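Local structure of AvrRxo1-ORF1 (Xanthomonas oryzae pv. oryzicola, 4Z8T) at residues A[65-70]-A[167-172]; A[106-111]-A[121-126]; A[172-177]-A[234-239]; A[183-188]-A[249-254]; A[187-192]-A[211-216]. The protein is a type III effector with a polynucleotide kinase domain resembling zeta toxins, probably phosphorylating a nucleotide-type substrate, and associates with its chaperone-like interactor AvrRxo1-ORF2. All coordinates share one frame; numbering follows the deposited sequence.

Interaction 1: residues A[65-70]-A[167-172]; sequences PTLFAL and DSYIQL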
# COMPACT_ATOMS: atom_id res chain seq x y z
N PRO A 65 -12.58 -37.36 -14.87
CA PRO A 65 -12.63 -36.27 -15.85
C PRO A 65 -12.58 -34.92 -15.16
O PRO A 65 -13.36 -34.65 -14.24
CB PRO A 65 -13.98 -36.49 -16.55
CG PRO A 65 -14.16 -37.97 -16.49
CD PRO A 65 -13.63 -38.37 -15.13
N THR A 66 -11.62 -34.10 -15.59
CA THR A 66 -11.24 -32.90 -14.86
C THR A 66 -10.95 -31.78 -15.85
O THR A 66 -10.42 -32.03 -16.94
CB THR A 66 -9.97 -33.17 -14.01
OG1 THR A 66 -10.28 -34.12 -12.98
CG2 THR A 66 -9.45 -31.90 -13.33
N LEU A 67 -11.34 -30.57 -15.48
CA LEU A 67 -10.90 -29.36 -16.17
C LEU A 67 -9.83 -28.75 -15.27
O LEU A 67 -10.12 -28.26 -14.19
CB LEU A 67 -12.07 -28.38 -16.34
CG LEU A 67 -11.93 -27.12 -17.20
CD1 LEU A 67 -13.32 -26.56 -17.54
CD2 LEU A 67 -11.12 -26.06 -16.51
N PHE A 68 -8.57 -28.82 -15.71
CA PHE A 68 -7.49 -28.17 -14.96
C PHE A 68 -7.42 -26.73 -15.41
O PHE A 68 -7.18 -26.45 -16.60
CB PHE A 68 -6.14 -28.85 -15.26
CG PHE A 68 -6.01 -30.22 -14.67
CD1 PHE A 68 -6.41 -31.33 -15.40
CD2 PHE A 68 -5.49 -30.39 -13.40
CE1 PHE A 68 -6.28 -32.61 -14.86
CE2 PHE A 68 -5.37 -31.66 -12.86
CZ PHE A 68 -5.77 -32.77 -13.59
N ALA A 69 -7.65 -25.80 -14.49
CA ALA A 69 -7.70 -24.38 -14.80
C ALA A 69 -6.49 -23.73 -14.14
O ALA A 69 -6.29 -23.85 -12.93
CB ALA A 69 -9.01 -23.76 -14.28
N LEU A 70 -5.66 -23.07 -14.93
CA LEU A 70 -4.52 -22.33 -14.39
C LEU A 70 -4.81 -20.84 -14.51
O LEU A 70 -4.64 -20.24 -15.57
CB LEU A 70 -3.24 -22.68 -15.17
CG LEU A 70 -3.05 -24.19 -15.36
CD1 LEU A 70 -1.84 -24.50 -16.25
CD2 LEU A 70 -2.91 -24.83 -14.00
N ASP A 167 -17.42 -18.21 -14.48
CA ASP A 167 -18.75 -18.82 -14.54
C ASP A 167 -18.89 -19.74 -15.75
O ASP A 167 -19.49 -20.81 -15.66
CB ASP A 167 -19.84 -17.73 -14.62
CG ASP A 167 -20.05 -17.00 -13.31
OD1 ASP A 167 -19.57 -17.48 -12.26
OD2 ASP A 167 -20.72 -15.94 -13.33
N SER A 168 -18.36 -19.29 -16.88
CA SER A 168 -18.46 -20.05 -18.12
C SER A 168 -17.73 -21.38 -18.01
O SER A 168 -18.25 -22.40 -18.44
CB SER A 168 -17.94 -19.24 -19.31
OG SER A 168 -16.52 -19.19 -19.35
N TYR A 169 -16.54 -21.39 -17.41
CA TYR A 169 -15.81 -22.65 -17.28
C TYR A 169 -16.41 -23.58 -16.23
O TYR A 169 -16.38 -24.80 -16.40
CB TYR A 169 -14.29 -22.42 -17.09
CG TYR A 169 -13.64 -22.07 -18.40
CD1 TYR A 169 -13.50 -23.02 -19.40
CD2 TYR A 169 -13.23 -20.77 -18.67
CE1 TYR A 169 -12.94 -22.70 -20.62
CE2 TYR A 169 -12.67 -20.44 -19.89
CZ TYR A 169 -12.52 -21.40 -20.85
OH TYR A 169 -11.97 -21.07 -22.06
N ILE A 170 -16.97 -23.01 -15.16
CA ILE A 170 -17.68 -23.81 -14.17
C ILE A 170 -18.89 -24.46 -14.84
O ILE A 170 -19.15 -25.64 -14.66
CB ILE A 170 -18.12 -22.96 -12.95
CG1 ILE A 170 -16.91 -22.64 -12.07
CG2 ILE A 170 -19.18 -23.69 -12.14
CD1 ILE A 170 -17.20 -21.66 -10.92
N GLN A 171 -19.61 -23.67 -15.63
CA GLN A 171 -20.76 -24.21 -16.37
C GLN A 171 -20.33 -25.31 -17.34
O GLN A 171 -20.97 -26.35 -17.41
CB GLN A 171 -21.49 -23.09 -17.11
CG GLN A 171 -22.79 -23.54 -17.75
CD GLN A 171 -23.55 -22.37 -18.34
OE1 GLN A 171 -22.96 -21.42 -18.86
NE2 GLN A 171 -24.88 -22.43 -18.25
N LEU A 172 -19.24 -25.09 -18.06
CA LEU A 172 -18.73 -26.12 -18.96
C LEU A 172 -18.41 -27.40 -18.20
O LEU A 172 -18.76 -28.49 -18.64
CB LEU A 172 -17.48 -25.62 -19.70
CG LEU A 172 -16.98 -26.49 -20.85
CD1 LEU A 172 -16.41 -25.61 -21.96
CD2 LEU A 172 -15.93 -27.48 -20.39

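Interaction 2: residues A[106-111]-A[121-126]; sequences VFKSSL and FSSAQV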
# COMPACT_ATOMS: atom_id res chain seq x y z
N VAL A 106 -1.01 -20.71 -28.15
CA VAL A 106 -0.34 -21.89 -28.69
C VAL A 106 -0.37 -21.94 -30.22
O VAL A 106 0.42 -22.67 -30.82
CB VAL A 106 -0.91 -23.24 -28.16
CG1 VAL A 106 -0.85 -23.30 -26.63
CG2 VAL A 106 -2.32 -23.47 -28.68
N PHE A 107 -1.27 -21.18 -30.83
CA PHE A 107 -1.39 -21.19 -32.30
C PHE A 107 -0.62 -20.06 -32.95
O PHE A 107 -0.47 -20.04 -34.18
CB PHE A 107 -2.86 -21.07 -32.74
CG PHE A 107 -3.71 -22.25 -32.33
CD1 PHE A 107 -3.56 -23.47 -32.97
CD2 PHE A 107 -4.65 -22.13 -31.32
CE1 PHE A 107 -4.32 -24.56 -32.61
CE2 PHE A 107 -5.43 -23.23 -30.95
CZ PHE A 107 -5.27 -24.44 -31.60
N LYS A 108 -0.13 -19.12 -32.14
CA LYS A 108 0.40 -17.87 -32.66
C LYS A 108 1.66 -18.01 -33.48
O LYS A 108 1.79 -17.38 -34.53
CB LYS A 108 0.61 -16.84 -31.54
CG LYS A 108 -0.68 -16.17 -31.10
CD LYS A 108 -0.39 -15.01 -30.16
CE LYS A 108 -1.63 -14.19 -29.91
NZ LYS A 108 -2.64 -15.00 -29.19
N SER A 109 2.60 -18.83 -33.02
CA SER A 109 3.85 -19.00 -33.75
C SER A 109 3.58 -19.59 -35.14
O SER A 109 4.10 -19.10 -36.14
CB SER A 109 4.80 -19.91 -32.97
OG SER A 109 6.01 -20.10 -33.69
N SER A 110 2.75 -20.63 -35.19
CA SER A 110 2.43 -21.27 -36.46
C SER A 110 1.72 -20.30 -37.40
O SER A 110 2.00 -20.26 -38.59
CB SER A 110 1.58 -22.53 -36.25
OG SER A 110 2.36 -23.58 -35.70
N LEU A 111 0.77 -19.54 -36.87
CA LEU A 111 0.04 -18.60 -37.72
C LEU A 111 0.96 -17.48 -38.19
O LEU A 111 0.83 -16.99 -39.31
CB LEU A 111 -1.15 -18.01 -36.97
CG LEU A 111 -2.25 -19.02 -36.63
CD1 LEU A 111 -3.31 -18.37 -35.77
CD2 LEU A 111 -2.87 -19.58 -37.92
N PHE A 121 4.30 -12.26 -39.51
CA PHE A 121 3.22 -11.50 -38.87
C PHE A 121 3.54 -11.34 -37.39
O PHE A 121 4.16 -12.21 -36.79
CB PHE A 121 1.89 -12.24 -38.99
CG PHE A 121 1.40 -12.40 -40.40
CD1 PHE A 121 1.21 -11.29 -41.21
CD2 PHE A 121 1.09 -13.66 -40.90
CE1 PHE A 121 0.73 -11.45 -42.51
CE2 PHE A 121 0.62 -13.83 -42.20
CZ PHE A 121 0.44 -12.72 -43.00
N SER A 122 3.09 -10.24 -36.80
CA SER A 122 3.29 -10.01 -35.37
C SER A 122 2.25 -10.77 -34.57
O SER A 122 1.23 -11.22 -35.11
CB SER A 122 3.17 -8.52 -35.05
OG SER A 122 1.84 -8.07 -35.22
N SER A 123 2.49 -10.92 -33.27
CA SER A 123 1.52 -11.57 -32.40
C SER A 123 0.16 -10.89 -32.50
O SER A 123 -0.87 -11.55 -32.57
CB SER A 123 2.00 -11.56 -30.94
OG SER A 123 3.13 -12.40 -30.80
N ALA A 124 0.15 -9.56 -32.48
CA ALA A 124 -1.11 -8.84 -32.56
C ALA A 124 -1.82 -9.10 -33.88
O ALA A 124 -3.04 -9.20 -33.93
CB ALA A 124 -0.89 -7.35 -32.35
N GLN A 125 -1.04 -9.23 -34.95
CA GLN A 125 -1.61 -9.52 -36.26
C GLN A 125 -2.31 -10.88 -36.33
O GLN A 125 -3.30 -11.02 -37.07
CB GLN A 125 -0.54 -9.45 -37.34
CG GLN A 125 -0.30 -8.06 -37.87
CD GLN A 125 0.68 -8.08 -39.00
OE1 GLN A 125 1.84 -8.45 -38.82
NE2 GLN A 125 0.22 -7.71 -40.20
N VAL A 126 -1.83 -11.86 -35.56
CA VAL A 126 -2.45 -13.18 -35.59
C VAL A 126 -3.41 -13.46 -34.43
O VAL A 126 -4.00 -14.54 -34.36
CB VAL A 126 -1.41 -14.35 -35.68
CG1 VAL A 126 -0.61 -14.27 -37.00
CG2 VAL A 126 -0.46 -14.34 -34.48

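Interaction 3: residues A[172-177]-A[234-239]; sequences LAKETG and DPSLGN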
# COMPACT_ATOMS: atom_id res chain seq x y z
N LEU A 172 -19.24 -25.09 -18.06
CA LEU A 172 -18.73 -26.12 -18.96
C LEU A 172 -18.41 -27.40 -18.20
O LEU A 172 -18.76 -28.49 -18.64
CB LEU A 172 -17.48 -25.62 -19.70
CG LEU A 172 -16.98 -26.49 -20.85
CD1 LEU A 172 -16.41 -25.61 -21.96
CD2 LEU A 172 -15.93 -27.48 -20.39
N ALA A 173 -17.75 -27.27 -17.05
CA ALA A 173 -17.41 -28.43 -16.26
C ALA A 173 -18.67 -29.17 -15.78
O ALA A 173 -18.79 -30.39 -15.92
CB ALA A 173 -16.55 -28.04 -15.08
N LYS A 174 -19.62 -28.41 -15.24
CA LYS A 174 -20.87 -28.99 -14.76
C LYS A 174 -21.62 -29.73 -15.86
O LYS A 174 -22.11 -30.84 -15.65
CB LYS A 174 -21.77 -27.90 -14.17
CG LYS A 174 -21.26 -27.31 -12.84
CD LYS A 174 -21.33 -28.34 -11.72
CE LYS A 174 -21.01 -27.71 -10.37
NZ LYS A 174 -21.04 -28.75 -9.29
N GLU A 175 -21.68 -29.12 -17.04
CA GLU A 175 -22.43 -29.72 -18.15
C GLU A 175 -21.77 -30.97 -18.73
O GLU A 175 -22.44 -31.80 -19.35
CB GLU A 175 -22.65 -28.69 -19.26
CG GLU A 175 -23.61 -27.57 -18.88
CD GLU A 175 -23.75 -26.52 -19.96
OE1 GLU A 175 -23.01 -26.59 -20.96
OE2 GLU A 175 -24.59 -25.61 -19.81
N THR A 176 -20.46 -31.09 -18.55
CA THR A 176 -19.72 -32.19 -19.15
C THR A 176 -19.24 -33.21 -18.13
O THR A 176 -18.53 -34.14 -18.48
CB THR A 176 -18.51 -31.70 -19.97
OG1 THR A 176 -17.63 -30.96 -19.11
CG2 THR A 176 -18.97 -30.81 -21.10
N GLY A 177 -19.63 -33.03 -16.87
CA GLY A 177 -19.29 -33.98 -15.83
C GLY A 177 -17.81 -33.97 -15.48
O GLY A 177 -17.24 -35.01 -15.15
N ASP A 234 -19.43 -24.76 -2.99
CA ASP A 234 -19.75 -26.04 -3.60
C ASP A 234 -18.57 -26.99 -3.57
O ASP A 234 -17.75 -26.99 -4.48
CB ASP A 234 -20.20 -25.82 -5.04
CG ASP A 234 -20.58 -27.11 -5.74
OD1 ASP A 234 -20.80 -28.13 -5.05
OD2 ASP A 234 -20.66 -27.09 -6.98
N PRO A 235 -18.48 -27.83 -2.52
CA PRO A 235 -17.37 -28.79 -2.38
C PRO A 235 -17.27 -29.75 -3.56
O PRO A 235 -16.18 -30.24 -3.86
CB PRO A 235 -17.75 -29.57 -1.12
CG PRO A 235 -18.63 -28.64 -0.35
CD PRO A 235 -19.40 -27.85 -1.36
N SER A 236 -18.39 -30.01 -4.22
CA SER A 236 -18.40 -30.96 -5.33
C SER A 236 -17.79 -30.37 -6.59
O SER A 236 -17.56 -31.09 -7.56
CB SER A 236 -19.82 -31.45 -5.61
OG SER A 236 -20.57 -30.46 -6.30
N LEU A 237 -17.53 -29.06 -6.59
CA LEU A 237 -17.03 -28.39 -7.79
C LEU A 237 -15.64 -28.90 -8.15
O LEU A 237 -15.33 -29.11 -9.33
CB LEU A 237 -16.98 -26.88 -7.58
CG LEU A 237 -16.41 -26.04 -8.72
CD1 LEU A 237 -17.23 -26.25 -9.99
CD2 LEU A 237 -16.42 -24.57 -8.32
N GLY A 238 -14.83 -29.11 -7.12
CA GLY A 238 -13.44 -29.50 -7.31
C GLY A 238 -12.58 -28.89 -6.22
O GLY A 238 -13.03 -28.69 -5.10
N ASN A 239 -11.33 -28.56 -6.55
CA ASN A 239 -10.44 -28.01 -5.55
C ASN A 239 -9.79 -26.73 -6.05
O ASN A 239 -9.67 -26.52 -7.25
CB ASN A 239 -9.37 -29.03 -5.17
CG ASN A 239 -9.97 -30.28 -4.57
OD1 ASN A 239 -10.68 -30.22 -3.56
ND2 ASN A 239 -9.73 -31.42 -5.21

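Interaction 4: residues A[183-188]-A[249-254]; sequences CDIDAP and GEKVMV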
# COMPACT_ATOMS: atom_id res chain seq x y z
N CYS A 183 -5.73 -23.95 -10.02
CA CYS A 183 -4.59 -23.35 -9.37
C CYS A 183 -4.56 -21.91 -9.80
O CYS A 183 -4.67 -21.61 -10.99
CB CYS A 183 -3.27 -24.02 -9.80
SG CYS A 183 -2.92 -25.52 -8.88
N ASP A 184 -4.46 -21.02 -8.83
CA ASP A 184 -4.51 -19.58 -9.04
C ASP A 184 -3.15 -19.05 -8.59
O ASP A 184 -2.72 -19.31 -7.47
CB ASP A 184 -5.64 -19.03 -8.17
CG ASP A 184 -5.97 -17.59 -8.46
OD1 ASP A 184 -5.38 -16.98 -9.37
OD2 ASP A 184 -6.85 -17.05 -7.74
N ILE A 185 -2.45 -18.36 -9.49
CA ILE A 185 -1.05 -18.02 -9.28
C ILE A 185 -0.89 -16.51 -9.35
O ILE A 185 -1.27 -15.88 -10.34
CB ILE A 185 -0.16 -18.67 -10.36
CG1 ILE A 185 -0.29 -20.21 -10.30
CG2 ILE A 185 1.30 -18.27 -10.14
CD1 ILE A 185 -1.12 -20.83 -11.42
N ASP A 186 -0.34 -15.93 -8.29
CA ASP A 186 -0.17 -14.48 -8.21
C ASP A 186 1.29 -14.08 -8.05
O ASP A 186 2.06 -14.77 -7.37
CB ASP A 186 -0.91 -13.92 -6.99
CG ASP A 186 -0.87 -12.42 -6.94
OD1 ASP A 186 -1.76 -11.79 -7.56
OD2 ASP A 186 0.06 -11.84 -6.31
N ALA A 187 1.66 -12.97 -8.69
CA ALA A 187 2.93 -12.31 -8.43
C ALA A 187 2.69 -10.81 -8.45
O ALA A 187 1.74 -10.33 -9.07
CB ALA A 187 3.95 -12.69 -9.49
N PRO A 188 3.56 -10.05 -7.78
CA PRO A 188 3.46 -8.59 -7.84
C PRO A 188 3.54 -8.12 -9.28
O PRO A 188 4.17 -8.79 -10.11
CB PRO A 188 4.70 -8.12 -7.07
CG PRO A 188 5.02 -9.24 -6.14
CD PRO A 188 4.60 -10.51 -6.84
N GLY A 249 10.86 -14.16 -3.96
CA GLY A 249 10.47 -14.64 -5.27
C GLY A 249 9.95 -16.06 -5.28
O GLY A 249 9.50 -16.53 -6.32
N GLU A 250 9.99 -16.75 -4.15
CA GLU A 250 9.46 -18.11 -4.17
C GLU A 250 7.96 -18.15 -3.96
O GLU A 250 7.40 -17.33 -3.23
CB GLU A 250 10.18 -19.06 -3.21
CG GLU A 250 9.82 -20.55 -3.46
CD GLU A 250 9.91 -21.00 -4.94
OE1 GLU A 250 8.91 -20.89 -5.69
OE2 GLU A 250 10.99 -21.49 -5.35
N LYS A 251 7.32 -19.11 -4.61
CA LYS A 251 5.87 -19.28 -4.50
C LYS A 251 5.52 -20.02 -3.22
O LYS A 251 6.17 -21.01 -2.86
CB LYS A 251 5.35 -20.06 -5.70
CG LYS A 251 5.39 -19.27 -7.01
CD LYS A 251 4.45 -18.08 -6.93
CE LYS A 251 4.22 -17.45 -8.28
NZ LYS A 251 5.41 -16.64 -8.73
N VAL A 252 4.47 -19.56 -2.55
CA VAL A 252 4.02 -20.20 -1.32
C VAL A 252 2.51 -20.32 -1.38
O VAL A 252 1.85 -19.52 -2.03
CB VAL A 252 4.43 -19.40 -0.07
CG1 VAL A 252 5.95 -19.36 0.06
CG2 VAL A 252 3.90 -18.00 -0.17
N MSE A 253 1.98 -21.33 -0.70
CA MSE A 253 0.54 -21.51 -0.61
C MSE A 253 -0.05 -20.41 0.26
O MSE A 253 0.46 -20.11 1.35
CB MSE A 253 0.21 -22.86 0.00
CG MSE A 253 -1.25 -23.08 0.18
SE MSE A 253 -1.97 -23.82 -1.46
CE MSE A 253 -1.02 -25.56 -1.54
N VAL A 254 -1.15 -19.82 -0.21
CA VAL A 254 -1.73 -18.69 0.49
C VAL A 254 -3.13 -19.02 1.02
O VAL A 254 -3.45 -18.71 2.16
CB VAL A 254 -1.78 -17.46 -0.43
CG1 VAL A 254 -2.59 -16.32 0.23
CG2 VAL A 254 -0.37 -16.97 -0.72

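Interaction 5: residues A[187-192]-A[211-216]; sequences APLENS and PVVSSG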
# COMPACT_ATOMS: atom_id res chain seq x y z
N ALA A 187 1.66 -12.97 -8.69
CA ALA A 187 2.93 -12.31 -8.43
C ALA A 187 2.69 -10.81 -8.45
O ALA A 187 1.74 -10.33 -9.07
CB ALA A 187 3.95 -12.69 -9.49
N PRO A 188 3.56 -10.05 -7.78
CA PRO A 188 3.46 -8.59 -7.84
C PRO A 188 3.54 -8.12 -9.28
O PRO A 188 4.17 -8.79 -10.11
CB PRO A 188 4.70 -8.12 -7.07
CG PRO A 188 5.02 -9.24 -6.14
CD PRO A 188 4.60 -10.51 -6.84
N LEU A 189 2.90 -7.00 -9.58
CA LEU A 189 2.86 -6.49 -10.94
C LEU A 189 4.25 -6.32 -11.52
O LEU A 189 4.48 -6.67 -12.67
CB LEU A 189 2.11 -5.17 -10.99
CG LEU A 189 2.05 -4.42 -12.33
CD1 LEU A 189 1.52 -5.30 -13.45
CD2 LEU A 189 1.16 -3.20 -12.17
N GLU A 190 5.17 -5.79 -10.73
CA GLU A 190 6.53 -5.61 -11.21
C GLU A 190 7.18 -6.93 -11.62
O GLU A 190 7.99 -6.98 -12.56
CB GLU A 190 7.37 -4.89 -10.15
CG GLU A 190 8.45 -4.02 -10.71
CD GLU A 190 8.97 -3.03 -9.69
OE1 GLU A 190 9.01 -3.38 -8.49
OE2 GLU A 190 9.32 -1.89 -10.08
N ASN A 191 6.82 -8.02 -10.93
CA ASN A 191 7.38 -9.32 -11.29
C ASN A 191 6.89 -9.74 -12.66
O ASN A 191 7.63 -10.33 -13.43
CB ASN A 191 7.02 -10.40 -10.26
CG ASN A 191 7.89 -10.34 -9.02
OD1 ASN A 191 8.47 -9.29 -8.71
ND2 ASN A 191 8.01 -11.47 -8.32
N SER A 192 5.63 -9.46 -12.95
CA SER A 192 5.10 -9.77 -14.27
C SER A 192 5.75 -8.92 -15.34
O SER A 192 6.00 -9.41 -16.43
CB SER A 192 3.58 -9.58 -14.32
OG SER A 192 2.92 -10.63 -13.61
N PRO A 211 -0.34 -2.01 -20.76
CA PRO A 211 -1.73 -2.01 -20.31
C PRO A 211 -2.33 -3.41 -20.14
O PRO A 211 -3.19 -3.62 -19.28
CB PRO A 211 -2.46 -1.26 -21.43
CG PRO A 211 -1.41 -0.37 -22.02
CD PRO A 211 -0.16 -1.21 -21.99
N VAL A 212 -1.89 -4.36 -20.96
CA VAL A 212 -2.37 -5.73 -20.84
C VAL A 212 -1.97 -6.34 -19.49
O VAL A 212 -2.76 -7.00 -18.82
CB VAL A 212 -1.80 -6.58 -21.99
CG1 VAL A 212 -2.09 -8.08 -21.78
CG2 VAL A 212 -2.38 -6.10 -23.33
N VAL A 213 -0.72 -6.12 -19.10
CA VAL A 213 -0.22 -6.70 -17.86
C VAL A 213 -0.82 -6.01 -16.63
O VAL A 213 -1.20 -6.67 -15.65
CB VAL A 213 1.32 -6.64 -17.84
CG1 VAL A 213 1.87 -7.37 -16.61
CG2 VAL A 213 1.87 -7.28 -19.11
N SER A 214 -0.95 -4.70 -16.68
CA SER A 214 -1.53 -3.96 -15.55
C SER A 214 -3.03 -4.20 -15.40
O SER A 214 -3.51 -4.49 -14.30
CB SER A 214 -1.23 -2.46 -15.68
OG SER A 214 -1.66 -1.78 -14.51
N SER A 215 -3.77 -4.12 -16.50
CA SER A 215 -5.20 -4.36 -16.40
C SER A 215 -5.47 -5.81 -16.04
O SER A 215 -6.42 -6.12 -15.31
CB SER A 215 -5.91 -3.96 -17.69
OG SER A 215 -6.05 -2.54 -17.71
N GLY A 216 -4.61 -6.71 -16.50
CA GLY A 216 -4.73 -8.11 -16.12
C GLY A 216 -4.52 -8.32 -14.63
O GLY A 216 -5.19 -9.13 -14.00

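Interaction 1: residues A[65-70]-A[167-172]
Leu67, in strand 66-71, faces Tyr169 of helix 163-176 with 8.4 Å between their CA atoms, the nearest backbone approach of a helix lying over a strand. The contact is apolar and hangs on one methyl group. With CG of Leu67 anti to the backbone N (chi1 -171°), the side chain reaches out from the sheet and its CD1 touches two residues that lie one turn apart on the helix. CD1 of Leu67 lies 3.7 Å from the carbonyl O of Tyr169 and 4.0 Å from CD1 of the Tyr169 ring. The methyl meets that ring obliquely, an apolar contact. The same Leu67 CD1 also lies 4.0 Å from CD2 of Leu172, the two leucine side chains crossing at about a right angle. The helix belongs to a beta-alpha-beta crossover of the P-loop kinase core: it links strand 154-157 to the parallel strand 179-185, and strand 66-71 lies between these two in the sheet. Val156 of strand 154-157 touches both Leu67 and Tyr169, adding to the apolar layer, and Arg142 touches Leu172. The tyrosine hydroxyl hydrogen-bonds with Glu138 and Lys158, while its ring remains beside the leucine. Beyond Leu70, whose carbonyl O accepts from Lys78 NZ, the chain enters the probable Walker A loop.

Interaction 2: residues A[106-111]-A[121-126]
Lys108 and Val126 bring the two backbones to 6.2 Å, CA to CA, where the short helix 108-113 meets the first turn of helix 123-141. Val126 is the wedge of this contact, its two methyl groups dividing the work. CG1 of Val126 rests 3.8 Å from CB of Leu111, and CG2 of Val126 lies 3.8 Å from CG of Lys108, so the valine spans one turn of the facing helix. The lysine contributes its aliphatic shaft: its CE passes 3.8 Å from the carbonyl O of Ser123, and a bend at chi4 (65°) turns the ammonium aside. There NZ forms a salt bridge with Asp105 and hydrogen bonds to His127 and Ser130. At the other end of the contact, the edge of the Phe121 ring comes to Leu111, with CD2 of Phe121 3.7 Å from Leu111 O and that oxygen near the ring plane. Leu111 O also accepts from Ser114 and Arg36. Ser122 and Gln125 form a capping box that starts helix 123-141: Gln125 N gives its hydrogen to Ser122 OG at 3.1 Å, and Ser122 N returns the bond to Gln125 OE1 at an N-H...O angle of 166°. Trp97 of the AvrRxo1-ORF2 chain packs on Ser123, placing this helix start at the interface with the partner protein. No hydrogen bond crosses between the two segments. Their joint rests on van der Waals contact, mostly of hydrocarbon, with two carbonyl oxygens among the touching atoms, while the buried lysine charge is probably stabilised by Asp105 and the two polar groups of the longer helix.

Interaction 3: residues A[172-177]-A[234-239]
Lys174 and Asp234 make the ionic part of this contact, a salt bridge between Lys174 NZ and Asp234 OD2 at 2.9 Å. The two side chains approach from opposite directions, and OD2 receives the ammonium on its syn lone pair. A bend at chi2 (-67°) carries the lysine chain from the flank of helix 163-176 to the carboxylate.

Hydrogen bonding fixes the acid from its other oxygen. Ser236 OG donates to Asp234 OD1 at 2.7 Å, arriving on the syn side and 20° out of the carboxylate plane, and Ser236 N adds a weak bond to the same oxygen. This local turn follows the end of helix 224-233 and leads into strand 238-245.

The apolar share is small. CD1 of Leu237 lies 4.1 Å from CE of Lys174, the side chains crossing at about a right angle, and Val180 of strand 179-185 touches both Leu237 and Ala173 nearby.

Helix 163-176 itself finishes close by in a Schellman motif, with Gly177 at positive phi (70°). The contact thus joins the end of a crossover helix to the loop entering the fourth strand of the sheet.

A bound acetate about 3 Å from the Lys174 side chain suggests that the ammonium attracts a second anion at this partly open edge. With its carboxylate held by both lysine and serine, Asp234 is probably favoured in the ionised form.

Interaction 4: residues A[183-188]-A[249-254]
Ile185 opens the contact at the end of strand 179-185, with its CG2 methyl 3.6 Å from CE of Lys251. The two side chains cross at about a right angle, and CG2, anti to the backbone N, is the branch that touches, while the end of the isoleucine leads away; Lys78 and Ile81 of helix 78-85 also touch this residue. The next residue, Asp186, offers its backbone: its carbonyl O lies 3.6 Å from Lys251 CE, beside the hydrocarbon chain. That carbonyl accepts from Thr245 OG1, and the carboxylate of Asp186 is held separately by Arg224 and Arg221. Ala187 completes the surface, its CB 4.3 Å from Lys251 NZ. A single lysine therefore serves three consecutive residues, and its chain, bent at chi2 (-65°) and chi4 (-75°), lays CE and NZ beside them. Its ammonium hydrogen-bonds with the carbonyl O of Thr76 and with Thr245 OG1, and Thr76 belongs to the loop of the probable Walker A motif. That loop appears to receive a sulfate on its backbone amides, as P-loops receive phosphate. In the sheet, strand 238-245 runs between the two partners, parallel to 179-185 and antiparallel to 251-258, so Lys251 reaches past this middle strand; Ile81 of helix 78-85 packs against Lys251, and Leu269 of helix 267-272 touches Val252 and Val254 of strand 251-258.

Interaction 5: residues A[187-192]-A[211-216]
Val213 O accepts a hydrogen bond from Asn73 ND2 and has the Leu189 methyl CD1 3.8 Å away, so the contact begins where a polar loop and a hydrophobic side chain meet one carbonyl. Leu189 CD1 is 3.8 Å from Val213 CG1 as well, while its other methyl, CD2, reaches 3.9 Å from Ser214 OG. The leucine fork thus spreads over two successive residues of helix 210-222, and CG lies anti to its backbone N (chi1 176°), carrying both methyls toward them. Val213 replies with one branch: its CG1 touches both Leu189 and Ser192, coming within 3.6 Å of Ser192 CB. That serine turns its hydroxyl the other way, where OG donates to the carbonyl O of Thr74. Together the bonds from Asn73 and to Thr74 tie both helices to the loop that carries the probable P-loop pattern, in keeping with a kinase core in which helices gather around the phosphate-binding loop. Helix 189-198 starts right after Pro188 at its N-cap position, and Pro188 O accepts from Ser192 N at 3.3 Å and, weakly, from Asn191 N. Tyr210 and Phe217 of helix 210-222 also touch Leu189, and Leu193 and Val196 of helix 189-198 touch Val213. The opposite side of helix 210-222 belongs to the partner protein: Ser215 OG bonds with Glu77 and Tyr78 of the AvrRxo1-ORF2 chain, and Pro211 packs on that same tyrosine of the partner.

Interactions 1, 3 and 4 reach one mixed sheet. Interactions 1 and 3 share Leu172 and helix 163-176, their centres about 7 Å apart, and interaction 4 lies about 21 Å from interaction 1 between centres, near the probable P-loop end of the sheet. Interaction 5 continues from interaction 4 through Ala187 and Pro188, with centres about 14 Å apart. Along the chain, interaction 1 closes before 3, 4 and 5 open; 3 and 4 alternate their segments, and 5 is nested inside 3. Interaction 2, nested inside interaction 1, is about 33 Å from interaction 3 between centres. Interactions 2 and 5, both between helices, lie where AvrRxo1-ORF2 binds.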